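Scyllo-inositol 2-dehydrogenase (NADP(+)) IolW (Bacillus subtilis subsp. subtilis, PDB 3GDO) catalyses the reversible NADPH-dependent reduction of scyllo-inosose to scyllo-inositol and cannot use NADH in place of NADPH. Local coordinates at residues V151-Y156 with G179-D184; G173-L178 with A335-S340; D184-L189 with A224-G229; A198-Q203 with E208-F213. All coordinates share one frame; numbering follows the deposited sequence.

Contact 1 of 4, residues V151-Y156 with G179-D184; sequences VSYNRY and GSHIID
G179 O accepts I183 N at 2.9 Å and, weakly, I182 N at 3.2 Å, in the helical turn that carries I182, whose side chain meets V151 and Y153. The motif is a helix lying on a β-sheet: helix 174-190 packs against the end of strand 146-152 in the C-terminal α/β domain of the Gfo/Idh/MocA family. The contact across the segments is apolar. I182 CG2 stands 3.7 Å from Y153 CD1 and 3.8 Å from V151 CG1, so one methyl serves both neighbours, approaching the tyrosine ring obliquely. With CG1 set between the backbone N and the carbonyl carbon (chi1 58°), the second branch puts I182 CD1 4.1 Å from Y153 CB, just beyond the strand. With an alanine here, V151 CG1 and Y153 CD1 would probably lose their shared partner, and a gap would open between helix and strand. L226 of strand 222-228 also touches both V151 and I182, which places them in a common apolar layer. Y153 is tied by backbone bonding to Y227 and has a cation-pi partner in R238. H181 also touches K96, the lysine of the EKP sequence familiar in this family, consistent with a position near the active site. H181 CB lies at the edge of the Y153 ring, and Y153 OH comes within 4.2 Å of H181 CD2.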
loop_
_atom_site.group_PDB
_atom_site.type_symbol
_atom_site.label_atom_id
_atom_site.label_comp_id
_atom_site.label_asym_id
_atom_site.label_seq_id
_atom_site.Cartn_x
_atom_site.Cartn_y
_atom_site.Cartn_z
ATOM N N VAL B 151 5.500 -1.804 -3.608
ATOM C CA VAL B 151 6.649 -2.439 -2.941
ATOM C C VAL B 151 6.753 -1.868 -1.545
ATOM O O VAL B 151 6.691 -0.625 -1.364
ATOM C CB VAL B 151 8.000 -2.205 -3.730
ATOM C CG1 VAL B 151 9.103 -3.016 -3.123
ATOM C CG2 VAL B 151 7.808 -2.589 -5.200
ATOM N N SER B 152 6.863 -2.738 -0.551
ATOM C CA SER B 152 7.112 -2.203 0.810
ATOM C C SER B 152 8.395 -2.669 1.417
ATOM O O SER B 152 8.866 -3.779 1.155
ATOM C CB SER B 152 5.944 -2.437 1.769
ATOM O OG SER B 152 5.904 -3.752 2.226
ATOM N N TYR B 153 9.000 -1.825 2.231
ATOM C CA TYR B 153 10.340 -2.127 2.743
ATOM C C TYR B 153 10.408 -1.610 4.166
ATOM O O TYR B 153 10.843 -0.492 4.416
ATOM C CB TYR B 153 11.376 -1.401 1.887
ATOM C CG TYR B 153 12.805 -1.916 1.969
ATOM C CD1 TYR B 153 13.723 -1.607 0.944
ATOM C CD2 TYR B 153 13.244 -2.728 3.030
ATOM C CE1 TYR B 153 15.024 -2.061 1.007
ATOM C CE2 TYR B 153 14.546 -3.212 3.082
ATOM C CZ TYR B 153 15.433 -2.850 2.072
ATOM O OH TYR B 153 16.727 -3.268 2.103
ATOM N N ASN B 154 9.960 -2.441 5.095
ATOM C CA ASN B 154 9.656 -1.988 6.430
ATOM C C ASN B 154 10.691 -2.524 7.374
ATOM O O ASN B 154 11.377 -3.481 7.056
ATOM C CB ASN B 154 8.301 -2.531 6.868
ATOM C CG ASN B 154 7.160 -1.966 6.101
ATOM O OD1 ASN B 154 6.994 -0.744 5.968
ATOM N ND2 ASN B 154 6.312 -2.845 5.634
ATOM N N ARG B 155 10.770 -1.971 8.573
ATOM C CA ARG B 155 11.547 -2.634 9.608
ATOM C C ARG B 155 10.848 -2.369 10.961
ATOM O O ARG B 155 9.976 -1.498 11.054
ATOM C CB ARG B 155 12.982 -2.104 9.603
ATOM C CG ARG B 155 13.065 -0.652 10.056
ATOM C CD ARG B 155 14.375 0.073 9.666
ATOM N NE ARG B 155 14.192 1.489 9.975
ATOM C CZ ARG B 155 15.137 2.310 10.436
ATOM N NH1 ARG B 155 14.829 3.574 10.705
ATOM N NH2 ARG B 155 16.384 1.882 10.605
ATOM N N TYR B 156 11.249 -3.102 11.993
ATOM C CA TYR B 156 10.809 -2.811 13.366
ATOM C C TYR B 156 12.009 -2.325 14.172
ATOM O O TYR B 156 12.789 -3.104 14.650
ATOM C CB TYR B 156 10.176 -4.038 14.048
ATOM C CG TYR B 156 9.559 -3.699 15.409
ATOM C CD1 TYR B 156 8.407 -2.893 15.495
ATOM C CD2 TYR B 156 10.141 -4.146 16.594
ATOM C CE1 TYR B 156 7.853 -2.569 16.708
ATOM C CE2 TYR B 156 9.570 -3.822 17.834
ATOM C CZ TYR B 156 8.430 -3.047 17.870
ATOM O OH TYR B 156 7.861 -2.720 19.069
ATOM N N GLY B 179 14.919 3.203 0.528
ATOM C CA GLY B 179 14.111 3.642 -0.606
ATOM C C GLY B 179 14.880 3.593 -1.919
ATOM O O GLY B 179 14.311 3.217 -2.951
ATOM N N SER B 180 16.175 3.928 -1.859
ATOM C CA SER B 180 17.022 3.946 -3.054
ATOM C C SER B 180 17.017 2.593 -3.776
ATOM O O SER B 180 16.901 2.529 -4.995
ATOM C CB SER B 180 18.446 4.469 -2.743
ATOM O OG SER B 180 19.146 3.624 -1.862
ATOM N N HIS B 181 17.049 1.509 -3.024
ATOM C CA HIS B 181 17.024 0.168 -3.625
ATOM C C HIS B 181 15.749 -0.143 -4.434
ATOM O O HIS B 181 15.820 -0.774 -5.494
ATOM C CB HIS B 181 17.140 -0.892 -2.545
ATOM C CG HIS B 181 18.485 -0.973 -1.901
ATOM N ND1 HIS B 181 19.629 -1.311 -2.595
ATOM C CD2 HIS B 181 18.864 -0.798 -0.610
ATOM C CE1 HIS B 181 20.656 -1.342 -1.759
ATOM N NE2 HIS B 181 20.220 -1.011 -0.553
ATOM N N ILE B 182 14.584 0.223 -3.905
ATOM C CA ILE B 182 13.331 -0.173 -4.555
ATOM C C ILE B 182 12.919 0.836 -5.631
ATOM O O ILE B 182 12.215 0.494 -6.582
ATOM C CB ILE B 182 12.208 -0.493 -3.497
ATOM C CG1 ILE B 182 11.924 0.705 -2.575
ATOM C CG2 ILE B 182 12.633 -1.700 -2.635
ATOM C CD1 ILE B 182 10.603 0.499 -1.711
ATOM N N ILE B 183 13.419 2.072 -5.492
ATOM C CA ILE B 183 13.336 3.076 -6.541
ATOM C C ILE B 183 14.157 2.619 -7.767
ATOM O O ILE B 183 13.688 2.693 -8.906
ATOM C CB ILE B 183 13.836 4.437 -6.031
ATOM C CG1 ILE B 183 12.807 5.058 -5.084
ATOM C CG2 ILE B 183 14.143 5.419 -7.207
ATOM C CD1 ILE B 183 13.368 6.304 -4.299
ATOM N N ASP B 184 15.361 2.120 -7.531
ATOM C CA ASP B 184 16.238 1.697 -8.630
ATOM C C ASP B 184 15.563 0.576 -9.411
ATOM O O ASP B 184 15.584 0.546 -10.676
ATOM C CB ASP B 184 17.617 1.224 -8.104
ATOM C CG ASP B 184 18.528 0.668 -9.229
ATOM O OD1 ASP B 184 19.026 1.476 -10.041
ATOM O OD2 ASP B 184 18.751 -0.585 -9.308
#

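Contact 2 of 4, residues G173-L178 with A335-S340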
loop_
_atom_site.group_PDB
_atom_site.type_symbol
_atom_site.label_atom_id
_atom_site.label_comp_id
_atom_site.label_asym_id
_atom_site.label_seq_id
_atom_site.Cartn_x
_atom_site.Cartn_y
_atom_site.Cartn_z
ATOM N N GLY B 173 18.838 8.715 6.663
ATOM C CA GLY B 173 17.418 8.336 6.800
ATOM C C GLY B 173 17.069 7.190 5.869
ATOM O O GLY B 173 17.890 6.783 5.023
ATOM N N THR B 174 15.838 6.689 5.975
ATOM C CA THR B 174 15.533 5.421 5.325
ATOM C C THR B 174 15.166 5.550 3.832
ATOM O O THR B 174 15.217 4.552 3.121
ATOM C CB THR B 174 14.366 4.712 6.014
ATOM O OG1 THR B 174 13.296 5.652 6.098
ATOM C CG2 THR B 174 14.773 4.144 7.437
ATOM N N LEU B 175 14.764 6.723 3.369
ATOM C CA LEU B 175 14.482 6.905 1.941
ATOM C C LEU B 175 15.787 6.808 1.109
ATOM O O LEU B 175 15.851 6.105 0.088
ATOM C CB LEU B 175 13.741 8.242 1.687
ATOM C CG LEU B 175 13.495 8.645 0.233
ATOM C CD1 LEU B 175 12.636 7.597 -0.531
ATOM C CD2 LEU B 175 12.902 10.073 0.130
ATOM N N TYR B 176 16.844 7.488 1.562
ATOM C CA TYR B 176 18.169 7.283 0.957
ATOM C C TYR B 176 18.679 5.860 1.145
ATOM O O TYR B 176 19.154 5.231 0.201
ATOM C CB TYR B 176 19.200 8.225 1.559
ATOM C CG TYR B 176 19.148 9.619 0.968
ATOM C CD1 TYR B 176 18.540 10.668 1.662
ATOM C CD2 TYR B 176 19.716 9.869 -0.268
ATOM C CE1 TYR B 176 18.525 11.968 1.119
ATOM C CE2 TYR B 176 19.696 11.155 -0.833
ATOM C CZ TYR B 176 19.105 12.189 -0.141
ATOM O OH TYR B 176 19.090 13.449 -0.723
ATOM N N ASP B 177 18.573 5.342 2.351
ATOM C CA ASP B 177 19.213 4.075 2.635
ATOM C C ASP B 177 18.454 2.853 2.072
ATOM O O ASP B 177 19.061 1.947 1.504
ATOM C CB ASP B 177 19.410 3.916 4.125
ATOM C CG ASP B 177 20.175 2.674 4.459
ATOM O OD1 ASP B 177 21.011 2.227 3.632
ATOM O OD2 ASP B 177 19.965 2.124 5.542
ATOM N N LEU B 178 17.139 2.847 2.181
ATOM C CA LEU B 178 16.333 1.684 1.758
ATOM C C LEU B 178 15.534 2.014 0.526
ATOM O O LEU B 178 15.474 1.208 -0.410
ATOM C CB LEU B 178 15.368 1.240 2.880
ATOM C CG LEU B 178 15.934 0.936 4.280
ATOM C CD1 LEU B 178 14.814 0.335 5.153
ATOM C CD2 LEU B 178 17.136 0.058 4.312
ATOM N N ALA B 335 12.835 14.782 -5.569
ATOM C CA ALA B 335 11.455 15.156 -5.917
ATOM C C ALA B 335 10.435 14.688 -4.855
ATOM O O ALA B 335 9.477 15.390 -4.549
ATOM C CB ALA B 335 11.066 14.607 -7.308
ATOM N N ALA B 336 10.657 13.496 -4.317
ATOM C CA ALA B 336 9.878 13.005 -3.155
ATOM C C ALA B 336 9.987 13.950 -1.968
ATOM O O ALA B 336 8.982 14.245 -1.321
ATOM C CB ALA B 336 10.363 11.609 -2.731
ATOM N N MET B 337 11.205 14.407 -1.673
ATOM C CA MET B 337 11.439 15.284 -0.508
ATOM C C MET B 337 10.736 16.602 -0.727
ATOM O O MET B 337 10.088 17.155 0.172
ATOM C CB MET B 337 12.938 15.453 -0.257
ATOM C CG MET B 337 13.664 14.104 0.058
ATOM S SD MET B 337 15.494 14.157 0.258
ATOM C CE MET B 337 15.620 15.232 1.661
ATOM N N GLU B 338 10.829 17.069 -1.966
ATOM C CA GLU B 338 10.202 18.310 -2.394
ATOM C C GLU B 338 8.661 18.181 -2.412
ATOM O O GLU B 338 7.935 19.082 -1.927
ATOM C CB GLU B 338 10.776 18.714 -3.768
ATOM C CG GLU B 338 10.369 20.078 -4.276
ATOM C CD GLU B 338 10.988 21.221 -3.480
ATOM O OE1 GLU B 338 11.959 20.980 -2.711
ATOM O OE2 GLU B 338 10.512 22.369 -3.640
ATOM N N SER B 339 8.164 17.039 -2.896
ATOM C CA SER B 339 6.722 16.754 -2.841
ATOM C C SER B 339 6.206 16.832 -1.404
ATOM O O SER B 339 5.206 17.503 -1.112
ATOM C CB SER B 339 6.411 15.385 -3.462
ATOM O OG SER B 339 5.036 15.036 -3.221
ATOM N N SER B 340 6.946 16.189 -0.497
ATOM C CA SER B 340 6.598 16.126 0.914
ATOM C C SER B 340 6.630 17.504 1.551
ATOM O O SER B 340 5.699 17.912 2.233
ATOM C CB SER B 340 7.571 15.193 1.644
ATOM O OG SER B 340 7.049 14.875 2.903
#
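A336 is the first residue of 335-340 to meet the other helix: its CB bond points toward helix 174-178, and CB lies 4.1 Å from L175 CD2. One position on, M337 adds a second contact to the same leucine methyl, its CG also 4.1 Å from L175 CD2, so CD2 of L175 is met by both residues. L175 carries CG opposite its own amide nitrogen (chi1 174°), which sends the branch across the interface. Beyond CG the methionine bends at chi3, and SD reaches the phenol end of Y176, 3.8 Å from both CE1 and OH. The sulfur is 4.9 Å from the ring centroid and 58° off the ring normal, an oblique Met-aromatic contact in which the two side chains cross at about a right angle. Y176 OH has its polar partner in A100 O, which anchors the ring. The axes of the short segments are 12.2 Å apart and run nearly antiparallel, at 158°, so side chains, chiefly L175, Y176 and M337, span the interval. Farther along, S339 OG and S340 OG bond to A198 N and V200 N respectively. Helix 323-342 is thereby fastened to strand 195-201, while A336 and L175 both rest on L215 of strand 212-219.

Contact 3 of 4, residues D184-L189 with A224-G229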
loop_
_atom_site.group_PDB
_atom_site.type_symbol
_atom_site.label_atom_id
_atom_site.label_comp_id
_atom_site.label_asym_id
_atom_site.label_seq_id
_atom_site.Cartn_x
_atom_site.Cartn_y
_atom_site.Cartn_z
ATOM N N ASP B 184 15.361 2.120 -7.531
ATOM C CA ASP B 184 16.238 1.697 -8.630
ATOM C C ASP B 184 15.563 0.576 -9.411
ATOM O O ASP B 184 15.584 0.546 -10.676
ATOM C CB ASP B 184 17.617 1.224 -8.104
ATOM C CG ASP B 184 18.528 0.668 -9.229
ATOM O OD1 ASP B 184 19.026 1.476 -10.041
ATOM O OD2 ASP B 184 18.751 -0.585 -9.308
ATOM N N GLN B 185 14.958 -0.347 -8.664
ATOM C CA GLN B 185 14.287 -1.491 -9.273
ATOM C C GLN B 185 13.157 -0.999 -10.168
ATOM O O GLN B 185 12.997 -1.459 -11.313
ATOM C CB GLN B 185 13.733 -2.403 -8.194
ATOM C CG GLN B 185 14.820 -3.222 -7.502
ATOM C CD GLN B 185 14.284 -4.208 -6.463
ATOM O OE1 GLN B 185 13.169 -4.074 -5.974
ATOM N NE2 GLN B 185 15.081 -5.207 -6.139
ATOM N N THR B 186 12.397 -0.035 -9.643
ATOM C CA THR B 186 11.251 0.529 -10.361
ATOM C C THR B 186 11.693 1.246 -11.628
ATOM O O THR B 186 11.049 1.091 -12.691
ATOM C CB THR B 186 10.413 1.506 -9.490
ATOM O OG1 THR B 186 10.138 0.893 -8.214
ATOM C CG2 THR B 186 9.125 1.844 -10.177
ATOM N N LEU B 187 12.754 2.059 -11.513
ATOM C CA LEU B 187 13.308 2.774 -12.682
ATOM C C LEU B 187 13.821 1.745 -13.688
ATOM O O LEU B 187 13.611 1.889 -14.883
ATOM C CB LEU B 187 14.416 3.703 -12.264
ATOM C CG LEU B 187 13.969 4.859 -11.345
ATOM C CD1 LEU B 187 15.134 5.768 -11.114
ATOM C CD2 LEU B 187 12.776 5.599 -11.855
ATOM N N HIS B 188 14.420 0.678 -13.181
ATOM C CA HIS B 188 14.980 -0.363 -14.031
ATOM C C HIS B 188 13.880 -0.981 -14.857
ATOM O O HIS B 188 14.053 -1.230 -16.056
ATOM C CB HIS B 188 15.701 -1.443 -13.210
ATOM C CG HIS B 188 16.447 -2.446 -14.039
ATOM N ND1 HIS B 188 17.466 -2.093 -14.907
ATOM C CD2 HIS B 188 16.319 -3.790 -14.137
ATOM C CE1 HIS B 188 17.951 -3.183 -15.478
ATOM N NE2 HIS B 188 17.271 -4.224 -15.034
ATOM N N LEU B 189 12.744 -1.241 -14.221
ATOM C CA LEU B 189 11.640 -1.900 -14.918
ATOM C C LEU B 189 10.884 -0.993 -15.880
ATOM O O LEU B 189 10.503 -1.447 -16.923
ATOM C CB LEU B 189 10.648 -2.544 -13.944
ATOM C CG LEU B 189 10.991 -3.758 -13.086
ATOM C CD1 LEU B 189 9.758 -4.086 -12.268
ATOM C CD2 LEU B 189 11.410 -4.970 -13.924
ATOM N N ALA B 224 3.110 3.238 -9.483
ATOM C CA ALA B 224 4.153 2.516 -8.750
ATOM C C ALA B 224 4.137 3.138 -7.378
ATOM O O ALA B 224 4.211 4.382 -7.264
ATOM C CB ALA B 224 5.533 2.685 -9.422
ATOM N N ILE B 225 4.004 2.303 -6.337
ATOM C CA ILE B 225 3.829 2.827 -4.981
ATOM C C ILE B 225 4.963 2.230 -4.159
ATOM O O ILE B 225 5.063 1.004 -4.092
ATOM C CB ILE B 225 2.477 2.382 -4.334
ATOM C CG1 ILE B 225 1.230 2.731 -5.173
ATOM C CG2 ILE B 225 2.400 2.823 -2.834
ATOM C CD1 ILE B 225 1.037 4.140 -5.527
ATOM N N LEU B 226 5.795 3.067 -3.532
ATOM C CA LEU B 226 6.985 2.559 -2.823
ATOM C C LEU B 226 6.977 3.148 -1.440
ATOM O O LEU B 226 6.886 4.380 -1.283
ATOM C CB LEU B 226 8.287 2.960 -3.523
ATOM C CG LEU B 226 8.388 2.615 -5.003
ATOM C CD1 LEU B 226 9.542 3.416 -5.639
ATOM C CD2 LEU B 226 8.593 1.120 -5.178
ATOM N N TYR B 227 7.004 2.268 -0.436
ATOM C CA TYR B 227 6.786 2.733 0.921
ATOM C C TYR B 227 7.523 1.888 1.918
ATOM O O TYR B 227 7.898 0.736 1.633
ATOM C CB TYR B 227 5.284 2.818 1.236
ATOM C CG TYR B 227 4.563 1.502 1.296
ATOM C CD1 TYR B 227 4.445 0.814 2.513
ATOM C CD2 TYR B 227 3.987 0.930 0.126
ATOM C CE1 TYR B 227 3.779 -0.385 2.581
ATOM C CE2 TYR B 227 3.306 -0.302 0.191
ATOM C CZ TYR B 227 3.202 -0.944 1.430
ATOM O OH TYR B 227 2.542 -2.150 1.557
ATOM N N GLY B 228 7.712 2.451 3.094
ATOM C CA GLY B 228 8.559 1.849 4.108
ATOM C C GLY B 228 8.316 2.549 5.423
ATOM O O GLY B 228 8.290 3.793 5.469
ATOM N N GLY B 229 8.091 1.767 6.477
ATOM C CA GLY B 229 8.119 2.325 7.854
ATOM C C GLY B 229 9.107 1.670 8.798
ATOM O O GLY B 229 9.697 0.609 8.489
#
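This contact belongs to the helix-on-sheet layer of the C-terminal α/β domain, where helix 174-190 packs on strand 222-228. T186 is the sole helix residue of the pair of segments that touches the strand, and its CA lies 7.5 Å from that of A224. A224 and L226, two apart on the strand, both direct their CB toward the helix, and the threonine's two branches divide between them. T186 CG2, lying anti to the backbone N, meets A224 CB at 3.8 Å. The hydroxyl branch turns to the leucine instead: T186 OG1 is 3.4 Å from L226 CD2 and 3.7 Å from L226 CD1, the two side chains running alongside each other, head to tail. The intervening I225 points the other way, to a face where it packs on Y212 of the second subunit. T186 also touches Y149 and Y219 from neighbouring strands, and L226 touches V151, which carries the layer across to the adjacent strands. A hydroxyl facing two methyls finds no polar mate on the strand, but OG1 has one in its own helix, I182 O, one turn earlier. The chemistry therefore implies a buried threonine that settles its polarity within the helix and gives the sheet mainly van der Waals contact.

Contact 4 of 4, residues A198-Q203 with E208-F213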
loop_
_atom_site.group_PDB
_atom_site.type_symbol
_atom_site.label_atom_id
_atom_site.label_comp_id
_atom_site.label_asym_id
_atom_site.label_seq_id
_atom_site.Cartn_x
_atom_site.Cartn_y
_atom_site.Cartn_z
ATOM N N ALA B 198 4.694 12.393 -2.655
ATOM C CA ALA B 198 5.336 11.669 -1.547
ATOM C C ALA B 198 5.062 12.280 -0.190
ATOM O O ALA B 198 4.841 13.485 -0.067
ATOM C CB ALA B 198 6.857 11.580 -1.792
ATOM N N ASN B 199 5.126 11.422 0.830
ATOM C CA ASN B 199 5.189 11.852 2.209
ATOM C C ASN B 199 6.455 11.233 2.799
ATOM O O ASN B 199 6.680 10.007 2.732
ATOM C CB ASN B 199 3.915 11.441 2.968
ATOM C CG ASN B 199 3.898 11.942 4.415
ATOM O OD1 ASN B 199 4.335 13.069 4.705
ATOM N ND2 ASN B 199 3.415 11.096 5.339
ATOM N N VAL B 200 7.312 12.079 3.354
ATOM C CA VAL B 200 8.585 11.608 3.878
ATOM C C VAL B 200 8.688 12.242 5.280
ATOM O O VAL B 200 8.587 13.469 5.419
ATOM C CB VAL B 200 9.757 11.988 2.897
ATOM C CG1 VAL B 200 11.095 11.584 3.412
ATOM C CG2 VAL B 200 9.541 11.338 1.498
ATOM N N MET B 201 8.816 11.402 6.305
ATOM C CA MET B 201 8.740 11.867 7.684
ATOM C C MET B 201 9.503 10.979 8.644
ATOM O O MET B 201 10.036 9.900 8.291
ATOM C CB MET B 201 7.268 12.044 8.172
ATOM C CG MET B 201 6.454 10.722 8.482
ATOM S SD MET B 201 4.723 10.881 9.126
ATOM C CE MET B 201 4.037 12.127 8.162
ATOM N N ALA B 202 9.534 11.479 9.877
ATOM C CA ALA B 202 10.009 10.782 11.066
ATOM C C ALA B 202 8.785 10.467 11.944
ATOM O O ALA B 202 8.210 11.348 12.572
ATOM C CB ALA B 202 10.985 11.664 11.801
ATOM N N GLN B 203 8.378 9.205 11.953
ATOM C CA GLN B 203 7.371 8.717 12.877
ATOM C C GLN B 203 7.831 8.529 14.315
ATOM O O GLN B 203 7.043 8.689 15.239
ATOM C CB GLN B 203 6.833 7.378 12.394
ATOM C CG GLN B 203 5.531 7.517 11.698
ATOM C CD GLN B 203 5.006 6.207 11.156
ATOM O OE1 GLN B 203 5.751 5.230 10.964
ATOM N NE2 GLN B 203 3.713 6.189 10.893
ATOM N N GLU B 208 15.485 11.991 14.491
ATOM C CA GLU B 208 16.241 13.060 13.821
ATOM C C GLU B 208 16.058 13.019 12.309
ATOM O O GLU B 208 15.938 14.055 11.645
ATOM C CB GLU B 208 17.743 12.892 14.089
ATOM C CG GLU B 208 18.185 13.068 15.543
ATOM C CD GLU B 208 18.078 14.525 16.015
ATOM O OE1 GLU B 208 16.946 14.969 16.353
ATOM O OE2 GLU B 208 19.135 15.218 16.046
ATOM N N THR B 209 16.103 11.814 11.763
ATOM C CA THR B 209 16.143 11.642 10.338
ATOM C C THR B 209 14.856 10.951 9.863
ATOM O O THR B 209 14.041 10.485 10.668
ATOM C CB THR B 209 17.376 10.819 9.965
ATOM O OG1 THR B 209 17.382 9.635 10.762
ATOM C CG2 THR B 209 18.710 11.630 10.258
ATOM N N VAL B 210 14.669 10.910 8.550
ATOM C CA VAL B 210 13.556 10.219 7.960
ATOM C C VAL B 210 13.544 8.748 8.370
ATOM O O VAL B 210 14.564 8.068 8.310
ATOM C CB VAL B 210 13.637 10.321 6.419
ATOM C CG1 VAL B 210 12.608 9.381 5.772
ATOM C CG2 VAL B 210 13.466 11.821 5.985
ATOM N N ASP B 211 12.367 8.259 8.746
ATOM C CA ASP B 211 12.187 6.825 9.080
ATOM C C ASP B 211 10.887 6.228 8.482
ATOM O O ASP B 211 10.553 5.031 8.668
ATOM C CB ASP B 211 12.294 6.604 10.615
ATOM C CG ASP B 211 11.120 7.216 11.399
ATOM O OD1 ASP B 211 10.013 7.406 10.831
ATOM O OD2 ASP B 211 11.303 7.493 12.620
ATOM N N TYR B 212 10.205 7.068 7.718
ATOM C CA TYR B 212 8.989 6.715 7.025
ATOM C C TYR B 212 8.937 7.401 5.660
ATOM O O TYR B 212 9.170 8.618 5.539
ATOM C CB TYR B 212 7.775 7.134 7.883
ATOM C CG TYR B 212 6.449 6.920 7.215
ATOM C CD1 TYR B 212 5.649 5.818 7.538
ATOM C CD2 TYR B 212 5.996 7.804 6.231
ATOM C CE1 TYR B 212 4.411 5.608 6.900
ATOM C CE2 TYR B 212 4.814 7.606 5.569
ATOM C CZ TYR B 212 4.022 6.493 5.900
ATOM O OH TYR B 212 2.822 6.350 5.277
ATOM N N PHE B 213 8.589 6.636 4.631
ATOM C CA PHE B 213 8.331 7.229 3.324
ATOM C C PHE B 213 7.232 6.463 2.619
ATOM O O PHE B 213 7.113 5.210 2.723
ATOM C CB PHE B 213 9.621 7.275 2.451
ATOM C CG PHE B 213 10.171 5.915 2.120
ATOM C CD1 PHE B 213 9.658 5.177 1.040
ATOM C CD2 PHE B 213 11.168 5.352 2.891
ATOM C CE1 PHE B 213 10.137 3.906 0.764
ATOM C CE2 PHE B 213 11.630 4.081 2.635
ATOM C CZ PHE B 213 11.134 3.363 1.545
HETATM O O HOH W 1 1.960 8.680 4.177
HETATM O O HOH W 2 8.552 4.815 10.861
#
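M201 O is gripped by two amides, D211 N and Y212 N, each 2.9 Å away, from opposite faces of the carbonyl plane. The D211 bond is the straighter, 160° at hydrogen against 137°. M201 N gives Y212 O a nearly linear bond. D211 holds CG between its backbone N and carbonyl carbon (chi1 68°), which brings OD1 to the loop past the other strand, where Q203 N meets it on the syn side at 2.7 Å. OD2 makes a salt bridge with R204 NE. Replacing this aspartate by alanine would probably leave Q203 N and the R204 guanidinium without their carboxylate partner. A water accepts from N199 ND2 at 3.1 Å and lies 2.7 Å from Y212 OH. A second water lies between D211 OD1 and Q203 OE1, which approaches the Y212 ring obliquely. Q203 NE2 bonds to K221 O of the second subunit. On the same face M201 runs alongside Y212, SD 4.9 Å from the ring centroid, a Met-aromatic contact. V200 points to the other face, like F213, and its CG1 lies 3.5 Å from V210 CG2. Two residues facing one make a classic β-bulge at the loop end of the antiparallel hairpin of strands 195-201 and 212-219.

In the fold
Followed from the N terminus, contact 1 opens first, at strand 146-152, and closes on helix 174-190. Before it closes, contact 2 opens at the start of that helix, so the two cross. Contact 2 then closes last of all, far along the chain on helix 323-342, and its long loop encloses contacts 3 and 4. Contact 3 follows contact 1 in series, sharing D184, and closes on strand 222-228; the short hairpin of contact 4 lies within it. Contacts 1 and 3 seat the helix on neighbouring strands 146-152 and 222-228, contact 4 pairs the strands next in the sheet, and contact 2 links the two helices, all inside the C-terminal α/β domain.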